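PDB 4NG4: phosphoglycerate kinase from Coxiella burnetii, which catalyses the reversible transfer of a phosphoryl group between ATP and 3-phosphoglycerate, a step of glycolysis. Local coordinates for residues 53-58 with 65-70; 318-323 with 343-348; 324-329 with 336-341. All coordinates share one frame; numbering follows the deposited sequence.

Contact 1 (53-58 with 65-70)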
loop_
_atom_site.group_PDB
_atom_site.type_symbol
_atom_site.label_atom_id
_atom_site.label_comp_id
_atom_site.label_asym_id
_atom_site.label_seq_id
_atom_site.Cartn_x
_atom_site.Cartn_y
_atom_site.Cartn_z
ATOM N N PRO A 53 -14.811 -5.241 12.236
ATOM C CA PRO A 53 -14.461 -5.532 13.639
ATOM C C PRO A 53 -14.222 -4.298 14.518
ATOM O O PRO A 53 -14.600 -4.300 15.691
ATOM C CB PRO A 53 -13.169 -6.358 13.517
ATOM C CG PRO A 53 -13.176 -6.888 12.115
ATOM C CD PRO A 53 -13.841 -5.840 11.301
ATOM N N THR A 54 -13.585 -3.271 13.951
ATOM C CA THR A 54 -13.350 -2.005 14.653
ATOM C C THR A 54 -14.673 -1.402 15.107
ATOM O O THR A 54 -14.773 -0.859 16.208
ATOM C CB THR A 54 -12.621 -0.969 13.758
ATOM O OG1 THR A 54 -11.280 -1.403 13.503
ATOM C CG2 THR A 54 -12.591 0.406 14.424
ATOM N N ILE A 55 -15.684 -1.518 14.253
ATOM C CA ILE A 55 -17.018 -1.025 14.557
ATOM C C ILE A 55 -17.746 -1.978 15.527
ATOM O O ILE A 55 -18.560 -1.533 16.344
ATOM C CB ILE A 55 -17.832 -0.813 13.258
ATOM C CG1 ILE A 55 -17.101 0.170 12.324
ATOM C CG2 ILE A 55 -19.217 -0.277 13.580
ATOM C CD1 ILE A 55 -17.646 0.230 10.918
ATOM N N GLN A 56 -17.447 -3.275 15.451
ATOM C CA GLN A 56 -18.050 -4.246 16.366
ATOM C C GLN A 56 -17.501 -4.101 17.792
ATOM O O GLN A 56 -18.240 -4.235 18.758
ATOM C CB GLN A 56 -17.834 -5.681 15.872
ATOM C CG GLN A 56 -18.380 -5.969 14.476
ATOM C CD GLN A 56 -18.457 -7.470 14.182
ATOM O OE1 GLN A 56 -19.398 -8.140 14.589
ATOM N NE2 GLN A 56 -17.462 -7.994 13.469
ATOM N N LYS A 57 -16.202 -3.826 17.910
ATOM C CA LYS A 57 -15.554 -3.673 19.214
ATOM C C LYS A 57 -16.011 -2.388 19.919
ATOM O O LYS A 57 -16.121 -2.357 21.151
ATOM C CB LYS A 57 -14.023 -3.697 19.065
ATOM C CG LYS A 57 -13.253 -3.796 20.393
ATOM C CD LYS A 57 -11.842 -4.385 20.226
ATOM C CE LYS A 57 -10.944 -3.512 19.341
ATOM N NZ LYS A 57 -9.545 -4.011 19.279
ATOM N N ALA A 58 -16.287 -1.340 19.141
ATOM C CA ALA A 58 -16.775 -0.076 19.695
ATOM C C ALA A 58 -18.182 -0.233 20.254
ATOM O O ALA A 58 -18.454 0.185 21.371
ATOM C CB ALA A 58 -16.751 1.004 18.643
ATOM N N VAL A 65 -21.172 5.507 18.440
ATOM C CA VAL A 65 -20.251 5.421 17.292
ATOM C C VAL A 65 -20.623 6.286 16.085
ATOM O O VAL A 65 -21.709 6.150 15.527
ATOM C CB VAL A 65 -20.083 3.953 16.815
ATOM C CG1 VAL A 65 -19.528 3.910 15.404
ATOM C CG2 VAL A 65 -19.182 3.189 17.767
ATOM N N MET A 66 -19.699 7.159 15.693
ATOM C CA MET A 66 -19.814 7.935 14.463
ATOM C C MET A 66 -18.779 7.443 13.440
ATOM O O MET A 66 -17.578 7.663 13.610
ATOM C CB MET A 66 -19.580 9.417 14.750
ATOM C CG MET A 66 -20.681 10.084 15.544
ATOM S SD MET A 66 -20.191 11.708 16.189
ATOM C CE MET A 66 -19.284 11.210 17.645
ATOM N N ILE A 67 -19.251 6.782 12.388
ATOM C CA ILE A 67 -18.361 6.198 11.389
ATOM C C ILE A 67 -18.071 7.197 10.275
ATOM O O ILE A 67 -18.979 7.657 9.596
ATOM C CB ILE A 67 -18.956 4.932 10.755
ATOM C CG1 ILE A 67 -19.341 3.906 11.834
ATOM C CG2 ILE A 67 -17.954 4.333 9.770
ATOM C CD1 ILE A 67 -20.193 2.769 11.309
ATOM N N LEU A 68 -16.797 7.492 10.065
ATOM C CA LEU A 68 -16.378 8.538 9.138
ATOM C C LEU A 68 -15.649 7.921 7.930
ATOM O O LEU A 68 -14.838 7.017 8.099
ATOM C CB LEU A 68 -15.471 9.510 9.886
ATOM C CG LEU A 68 -15.564 10.987 9.536
ATOM C CD1 LEU A 68 -16.985 11.565 9.736
ATOM C CD2 LEU A 68 -14.533 11.720 10.372
ATOM N N SER A 69 -15.965 8.369 6.720
ATOM C CA SER A 69 -15.299 7.840 5.525
ATOM C C SER A 69 -15.388 8.739 4.299
ATOM O O SER A 69 -16.203 9.656 4.230
ATOM C CB SER A 69 -15.837 6.462 5.133
ATOM O OG SER A 69 -14.989 5.865 4.164
ATOM N N HIS A 70 -14.512 8.464 3.337
ATOM C CA HIS A 70 -14.548 9.161 2.073
ATOM C C HIS A 70 -15.206 8.238 1.057
ATOM O O HIS A 70 -15.451 7.073 1.354
ATOM C CB HIS A 70 -13.146 9.616 1.643
ATOM C CG HIS A 70 -12.212 8.496 1.322
ATOM N ND1 HIS A 70 -11.609 7.727 2.292
ATOM C CD2 HIS A 70 -11.772 8.017 0.132
ATOM C CE1 HIS A 70 -10.835 6.824 1.717
ATOM N NE2 HIS A 70 -10.923 6.973 0.407
#

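Contact 2 (318-323 with 343-348). With ADP (adenosine-5'-diphosphate), chain E.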
loop_
_atom_site.group_PDB
_atom_site.type_symbol
_atom_site.label_atom_id
_atom_site.label_comp_id
_atom_site.label_asym_id
_atom_site.label_seq_id
_atom_site.Cartn_x
_atom_site.Cartn_y
_atom_site.Cartn_z
ATOM N N GLY A 318 14.891 -14.574 6.025
ATOM C CA GLY A 318 14.115 -14.530 7.270
ATOM C C GLY A 318 12.930 -13.580 7.174
ATOM O O GLY A 318 11.935 -13.765 7.874
ATOM N N THR A 319 13.051 -12.553 6.325
ATOM C CA THR A 319 11.973 -11.601 6.061
ATOM C C THR A 319 12.026 -11.200 4.589
ATOM O O THR A 319 13.117 -11.158 4.007
ATOM C CB THR A 319 12.120 -10.317 6.907
ATOM O OG1 THR A 319 12.251 -10.662 8.289
ATOM C CG2 THR A 319 10.919 -9.400 6.710
ATOM N N ILE A 320 10.863 -10.904 3.995
ATOM C CA ILE A 320 10.786 -10.480 2.591
ATOM C C ILE A 320 9.797 -9.320 2.376
ATOM O O ILE A 320 8.698 -9.318 2.925
ATOM C CB ILE A 320 10.394 -11.651 1.679
ATOM C CG1 ILE A 320 11.416 -12.799 1.790
ATOM C CG2 ILE A 320 10.282 -11.173 0.250
ATOM C CD1 ILE A 320 11.062 -14.042 0.984
ATOM N N VAL A 321 10.198 -8.331 1.579
ATOM C CA VAL A 321 9.324 -7.199 1.245
ATOM C C VAL A 321 9.297 -7.083 -0.274
ATOM O O VAL A 321 10.323 -6.865 -0.874
ATOM C CB VAL A 321 9.826 -5.869 1.885
ATOM C CG1 VAL A 321 8.889 -4.734 1.580
ATOM C CG2 VAL A 321 9.952 -6.009 3.384
ATOM N N TRP A 322 8.140 -7.240 -0.902
ATOM C CA TRP A 322 8.088 -7.319 -2.363
ATOM C C TRP A 322 7.003 -6.423 -2.976
ATOM O O TRP A 322 5.823 -6.579 -2.689
ATOM C CB TRP A 322 7.898 -8.767 -2.788
ATOM C CG TRP A 322 7.529 -8.957 -4.215
ATOM C CD1 TRP A 322 7.949 -8.219 -5.288
ATOM C CD2 TRP A 322 6.669 -9.965 -4.740
ATOM N NE1 TRP A 322 7.382 -8.699 -6.444
ATOM C CE2 TRP A 322 6.599 -9.776 -6.131
ATOM C CE3 TRP A 322 5.940 -11.000 -4.169
ATOM C CZ2 TRP A 322 5.829 -10.589 -6.954
ATOM C CZ3 TRP A 322 5.169 -11.802 -4.992
ATOM C CH2 TRP A 322 5.116 -11.589 -6.365
ATOM N N ASN A 323 7.445 -5.494 -3.826
ATOM C CA ASN A 323 6.608 -4.524 -4.491
ATOM C C ASN A 323 6.977 -4.424 -5.951
ATOM O O ASN A 323 7.952 -3.763 -6.300
ATOM C CB ASN A 323 6.799 -3.154 -3.855
ATOM C CG ASN A 323 6.181 -2.036 -4.679
ATOM O OD1 ASN A 323 6.790 -0.979 -4.864
ATOM N ND2 ASN A 323 4.980 -2.272 -5.198
ATOM N N GLN A 343 6.053 -17.949 -6.212
ATOM C CA GLN A 343 6.079 -19.280 -5.614
ATOM C C GLN A 343 7.205 -19.413 -4.593
ATOM O O GLN A 343 7.006 -20.023 -3.534
ATOM C CB GLN A 343 6.199 -20.349 -6.700
ATOM C CG GLN A 343 4.961 -20.424 -7.594
ATOM C CD GLN A 343 5.076 -21.448 -8.720
ATOM O OE1 GLN A 343 6.167 -21.700 -9.231
ATOM N NE2 GLN A 343 3.941 -22.032 -9.119
ATOM N N ALA A 344 8.368 -18.821 -4.882
ATOM C CA ALA A 344 9.508 -18.874 -3.962
ATOM C C ALA A 344 9.192 -18.191 -2.622
ATOM O O ALA A 344 9.508 -18.727 -1.561
ATOM C CB ALA A 344 10.749 -18.271 -4.605
ATOM N N VAL A 345 8.541 -17.031 -2.675
ATOM C CA VAL A 345 8.132 -16.319 -1.459
ATOM C C VAL A 345 7.084 -17.138 -0.693
ATOM O O VAL A 345 7.114 -17.203 0.540
ATOM C CB VAL A 345 7.552 -14.921 -1.779
ATOM C CG1 VAL A 345 7.194 -14.157 -0.501
ATOM C CG2 VAL A 345 8.547 -14.108 -2.608
ATOM N N ALA A 346 6.169 -17.768 -1.426
ATOM C CA ALA A 346 5.157 -18.626 -0.808
ATOM C C ALA A 346 5.801 -19.800 -0.045
ATOM O O ALA A 346 5.711 -19.858 1.194
ATOM C CB ALA A 346 4.169 -19.136 -1.859
ATOM N N LYS A 347 6.459 -20.705 -0.782
ATOM C CA LYS A 347 7.148 -21.868 -0.194
ATOM C C LYS A 347 8.069 -21.445 0.949
ATOM O O LYS A 347 8.227 -22.172 1.927
ATOM C CB LYS A 347 7.987 -22.613 -1.244
ATOM C CG LYS A 347 7.206 -23.253 -2.397
ATOM C CD LYS A 347 8.157 -23.784 -3.479
ATOM C CE LYS A 347 7.525 -23.813 -4.877
ATOM N NZ LYS A 347 8.544 -23.804 -5.976
ATOM N N SER A 348 8.661 -20.259 0.811
ATOM C CA SER A 348 9.603 -19.758 1.792
ATOM C C SER A 348 9.010 -19.577 3.176
ATOM O O SER A 348 7.808 -19.467 3.366
ATOM C CB SER A 348 10.232 -18.442 1.337
ATOM O OG SER A 348 11.030 -17.889 2.376
HETATM P PB ADP E . 3.133 -2.359 -8.624
HETATM O O1B ADP E . 2.853 -3.829 -8.427
HETATM O O2B ADP E . 1.923 -1.577 -9.094
HETATM O O3B ADP E . 3.898 -1.716 -7.492
HETATM P PA ADP E . 4.698 -1.042 -10.637
HETATM O O1A ADP E . 3.625 0.019 -10.594
HETATM O O2A ADP E . 6.063 -0.679 -10.118
HETATM O O3A ADP E . 4.196 -2.365 -9.847
HETATM O "O5'" ADP E . 4.814 -1.497 -12.189
HETATM C "C5'" ADP E . 4.457 -2.810 -12.642
HETATM C "C4'" ADP E . 3.949 -2.765 -14.076
HETATM O "O4'" ADP E . 5.046 -2.511 -14.961
HETATM C "C3'" ADP E . 3.296 -4.084 -14.495
HETATM O "O3'" ADP E . 1.930 -3.880 -14.884
HETATM C "C2'" ADP E . 4.162 -4.622 -15.629
HETATM O "O2'" ADP E . 3.399 -5.099 -16.741
HETATM C "C1'" ADP E . 5.066 -3.458 -16.040
HETATM N N9 ADP E . 6.451 -3.929 -16.369
HETATM C C8 ADP E . 7.310 -4.568 -15.538
HETATM N N7 ADP E . 8.470 -4.855 -16.186
HETATM C C5 ADP E . 8.373 -4.397 -17.450
HETATM C C6 ADP E . 9.235 -4.366 -18.658
HETATM N N6 ADP E . 10.481 -4.900 -18.658
HETATM N N1 ADP E . 8.728 -3.775 -19.771
HETATM C C2 ADP E . 7.490 -3.229 -19.824
HETATM N N3 ADP E . 6.659 -3.228 -18.764
HETATM C C4 ADP E . 7.034 -3.785 -17.572
#

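Contact 3 (324-329 with 336-341). With MG (magnesium ion), chain D; ADP (adenosine-5'-diphosphate), chain E.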
loop_
_atom_site.group_PDB
_atom_site.type_symbol
_atom_site.label_atom_id
_atom_site.label_comp_id
_atom_site.label_asym_id
_atom_site.label_seq_id
_atom_site.Cartn_x
_atom_site.Cartn_y
_atom_site.Cartn_z
ATOM N N GLY A 324 6.206 -5.081 -6.804
ATOM C CA GLY A 324 6.367 -4.945 -8.248
ATOM C C GLY A 324 6.733 -6.238 -8.956
ATOM O O GLY A 324 7.701 -6.918 -8.576
ATOM N N PRO A 325 5.977 -6.588 -10.007
ATOM C CA PRO A 325 6.304 -7.784 -10.791
ATOM C C PRO A 325 7.585 -7.577 -11.604
ATOM O O PRO A 325 7.873 -6.448 -12.037
ATOM C CB PRO A 325 5.105 -7.937 -11.708
ATOM C CG PRO A 325 4.635 -6.525 -11.931
ATOM C CD PRO A 325 4.966 -5.750 -10.675
ATOM N N ILE A 326 8.337 -8.662 -11.797
ATOM C CA ILE A 326 9.686 -8.603 -12.385
ATOM C C ILE A 326 9.714 -9.003 -13.866
ATOM O O ILE A 326 10.788 -9.084 -14.478
ATOM C CB ILE A 326 10.694 -9.441 -11.576
ATOM C CG1 ILE A 326 10.255 -10.903 -11.485
ATOM C CG2 ILE A 326 10.870 -8.854 -10.169
ATOM C CD1 ILE A 326 10.977 -11.804 -12.421
ATOM N N GLY A 327 8.528 -9.242 -14.434
ATOM C CA GLY A 327 8.361 -9.299 -15.882
ATOM C C GLY A 327 6.956 -8.917 -16.302
ATOM O O GLY A 327 6.091 -8.632 -15.467
ATOM N N VAL A 328 6.717 -8.912 -17.601
ATOM C CA VAL A 328 5.417 -8.567 -18.125
ATOM C C VAL A 328 4.491 -9.750 -17.910
ATOM O O VAL A 328 4.041 -10.402 -18.860
ATOM C CB VAL A 328 5.493 -8.202 -19.622
ATOM C CG1 VAL A 328 4.155 -7.617 -20.098
ATOM C CG2 VAL A 328 6.647 -7.219 -19.879
ATOM N N PHE A 329 4.182 -10.008 -16.644
ATOM C CA PHE A 329 3.403 -11.187 -16.241
ATOM C C PHE A 329 2.021 -11.300 -16.886
ATOM O O PHE A 329 1.463 -12.382 -16.926
ATOM C CB PHE A 329 3.209 -11.174 -14.719
ATOM C CG PHE A 329 2.116 -10.230 -14.256
ATOM C CD1 PHE A 329 2.374 -8.881 -14.080
ATOM C CD2 PHE A 329 0.819 -10.698 -14.024
ATOM C CE1 PHE A 329 1.370 -8.018 -13.668
ATOM C CE2 PHE A 329 -0.185 -9.831 -13.609
ATOM C CZ PHE A 329 0.089 -8.493 -13.438
ATOM N N GLN A 336 6.778 -16.359 -16.561
ATOM C CA GLN A 336 7.457 -17.437 -15.838
ATOM C C GLN A 336 8.317 -16.851 -14.721
ATOM O O GLN A 336 8.337 -17.386 -13.615
ATOM C CB GLN A 336 8.262 -18.355 -16.795
ATOM C CG GLN A 336 8.467 -19.831 -16.294
ATOM C CD GLN A 336 8.466 -20.907 -17.431
ATOM O OE1 GLN A 336 8.047 -20.641 -18.573
ATOM N NE2 GLN A 336 8.911 -22.130 -17.099
ATOM N N GLY A 337 8.983 -15.737 -14.990
ATOM C CA GLY A 337 9.819 -15.083 -13.971
ATOM C C GLY A 337 9.092 -14.651 -12.702
ATOM O O GLY A 337 9.574 -14.880 -11.580
ATOM N N THR A 338 7.923 -14.045 -12.880
ATOM C CA THR A 338 7.181 -13.451 -11.776
ATOM C C THR A 338 6.452 -14.527 -10.986
ATOM O O THR A 338 6.374 -14.443 -9.775
ATOM C CB THR A 338 6.224 -12.370 -12.272
ATOM O OG1 THR A 338 6.981 -11.404 -13.004
ATOM C CG2 THR A 338 5.501 -11.681 -11.115
ATOM N N ARG A 339 5.930 -15.545 -11.657
ATOM C CA ARG A 339 5.375 -16.710 -10.953
ATOM C C ARG A 339 6.453 -17.400 -10.113
ATOM O O ARG A 339 6.302 -17.562 -8.910
ATOM C CB ARG A 339 4.788 -17.717 -11.941
ATOM C CG ARG A 339 3.870 -18.760 -11.293
ATOM C CD ARG A 339 3.715 -19.987 -12.179
ATOM N NE ARG A 339 3.735 -19.599 -13.596
ATOM C CZ ARG A 339 2.669 -19.239 -14.307
ATOM N NH1 ARG A 339 1.446 -19.235 -13.763
ATOM N NH2 ARG A 339 2.830 -18.892 -15.579
ATOM N N ALA A 340 7.550 -17.778 -10.762
ATOM C CA ALA A 340 8.679 -18.409 -10.093
ATOM C C ALA A 340 8.975 -17.692 -8.801
ATOM O O ALA A 340 9.104 -18.310 -7.762
ATOM C CB ALA A 340 9.900 -18.385 -10.985
ATOM N N LEU A 341 9.079 -16.372 -8.888
ATOM C CA LEU A 341 9.376 -15.541 -7.735
ATOM C C LEU A 341 8.258 -15.666 -6.715
ATOM O O LEU A 341 8.507 -15.915 -5.538
ATOM C CB LEU A 341 9.559 -14.082 -8.158
ATOM C CG LEU A 341 9.813 -13.073 -7.025
ATOM C CD1 LEU A 341 11.224 -13.223 -6.460
ATOM C CD2 LEU A 341 9.574 -11.648 -7.520
HETATM MG MG MG D . 7.259 -12.237 -15.208
HETATM P PB ADP E . 3.133 -2.359 -8.624
HETATM O O1B ADP E . 2.853 -3.829 -8.427
HETATM O O2B ADP E . 1.923 -1.577 -9.094
HETATM O O3B ADP E . 3.898 -1.716 -7.492
HETATM P PA ADP E . 4.698 -1.042 -10.637
HETATM O O1A ADP E . 3.625 0.019 -10.594
HETATM O O2A ADP E . 6.063 -0.679 -10.118
HETATM O O3A ADP E . 4.196 -2.365 -9.847
HETATM O "O5'" ADP E . 4.814 -1.497 -12.189
HETATM C "C5'" ADP E . 4.457 -2.810 -12.642
HETATM C "C4'" ADP E . 3.949 -2.765 -14.076
HETATM O "O4'" ADP E . 5.046 -2.511 -14.961
HETATM C "C3'" ADP E . 3.296 -4.084 -14.495
HETATM O "O3'" ADP E . 1.930 -3.880 -14.884
HETATM C "C2'" ADP E . 4.162 -4.622 -15.629
HETATM O "O2'" ADP E . 3.399 -5.099 -16.741
HETATM C "C1'" ADP E . 5.066 -3.458 -16.040
HETATM N N9 ADP E . 6.451 -3.929 -16.369
HETATM C C8 ADP E . 7.310 -4.568 -15.538
HETATM N N7 ADP E . 8.470 -4.855 -16.186
HETATM C C5 ADP E . 8.373 -4.397 -17.450
HETATM C C6 ADP E . 9.235 -4.366 -18.658
HETATM N N6 ADP E . 10.481 -4.900 -18.658
HETATM N N1 ADP E . 8.728 -3.775 -19.771
HETATM C C2 ADP E . 7.490 -3.229 -19.824
HETATM N N3 ADP E . 6.659 -3.228 -18.764
HETATM C C4 ADP E . 7.034 -3.785 -17.572
#

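Contact 1 (53-58 with 65-70)
I55 and I67 meet through the ends of their longer branches, CD1 to CD1 at 3.6 Å, with the two side chains crossing at about a right angle. The CG2 methyl of I55 lies 3.9 Å from the same I67 CD1, which therefore rests against both branches of its partner. In I55, CG1 stands opposite the carbonyl carbon (chi1 -58°), and this sends CD1 out from the helix to the sheet. One helical turn on, A58 CB touches V65 CG2 at 3.4 Å; a single methyl suits the place where the two backbones come nearest, A58 CA to V65 CA, while branched V65 and I67 are natural strand residues.

The helix, 46-60, links the neighbouring parallel strands 26-31 and 64-69, a beta-alpha-beta crossover of the N-terminal, substrate-binding domain.

No hydrogen bond passes between 53-58 and 65-70; the polar groups look to other parts of the domain. T54 OG1 is hydrogen-bonded to D150 OD2, and S69 OG pairs with the backbone at E31 and L33. H70, next after S69 and a predicted substrate-binding residue, has its ND1 hydrogen-bonded to R30 NH1.

Contact 2 (318-323 with 343-348)
I320 overlaps V345 through its terminal methyl, CD1, which lies 4.1 Å from V345 CG1, the two side chains meeting at a slant. I320 carries CG1 opposite its carbonyl carbon (chi1 -59°) and, extended at the next bond (chi2 176°), brings CD1 to the helix. The same CD1 also lies 4.1 Å from S348 OG, at the residue where the chain leaves helical geometry. That hydroxyl does not depend on the isoleucine for a partner: it is hydrogen-bonded to M314 O and to A350 N, which allows a small polar residue to sit beside an apolar one at the helix end.

V345 has a second methyl for a second neighbour. Its CG2 approaches the indole of W322 obliquely, 4.3 Å from CE3, while CG1 serves I320. A beta-branched residue thus spans two strand positions, I320 and W322, that look to the same side of the sheet. V321, between them, points away from the helix and packs on L196 of the neighbouring strand. The wide indole extends the apolar layer to V199 and L363, and its buried NE1 is satisfied by G324 O.

At the end of the strand the chemistry changes from packing to phosphate binding. N323 ND2 makes a weak hydrogen bond to ADP O3B, 2.6 Å long but bent to 129° at the hydrogen, and also pairs with G355 O. Its amide oxygen is held by K208 NZ, so both ends of the amide are engaged, which fixes its rotation. An apolar strand-to-helix core within a beta-alpha-beta unit (319-323, 336-347, 351-354), with ligand phosphate at the C-terminal ends of parallel strands, is typical of a Rossmann-like nucleotide-binding domain.

Contact 3 (324-329 with 336-341)
At the magnesium site of the nucleotide-binding domain, T338, near the start of helix 336-347, meets the loop 324-329 that runs from the central sheet along the ADP. T338 OG1 binds the magnesium ion at 2.4 Å; D301 and F334 complete the protein's share of the site. The ion lies 12.6 Å from ADP PB, so it does not bridge the phosphates here.

The same hydroxyl oxygen accepts two weak, bent backbone bonds, from I326 N at 3.3 Å and from G327 N at 3.0 Å. Two N-H groups and a metal gather at OG1, and the ion would probably polarise the hydroxyl. Threonine suits the place because its other branch is apolar: CG2 packs on P325 CB at 3.8 Å. G327, having no side chain, lets the loop backbone pass close to the ion.

I326 lies along one face of the helix, from G337 to L341. With CG1 set between its backbone N and carbonyl carbon (chi1 58°), CD1 runs over G337, where the helix has no side chain to stop it, and CG2 faces L341 CD2. G337 N is in turn hydrogen-bonded to D301 OD2, which ties the helix start to a metal ligand.

On the nucleotide side, the rigid ring of P325 lies along the ribose and phosphate chain, its CD 3.6 Å from ADP O3A. The edge of the F329 ring receives G327 O in its plane. V328, centre of an inverse gamma turn, sets its CG2 methyl 4.0 Å from N1 of the adenine.

Along the chain contact 1 comes first, in the N-terminal domain with its own parallel sheet; contacts 2 and 3 belong to the second, nucleotide-binding domain. The centres of contacts 1 and 2 are about 33 Å apart and those of contacts 1 and 3 about 38 Å, without touching. Contacts 2 and 3 share helix 336-347 and have centres about 13 Å apart. Segments 324-329 and 336-341 both fall between 318-323 and 343-348, and the two cores merge where W322 CE2 meets L341 CD2 at 3.8 Å. Both touch ADP. This separation fits a two-domain kinase, which is thought to close to bring its substrates together.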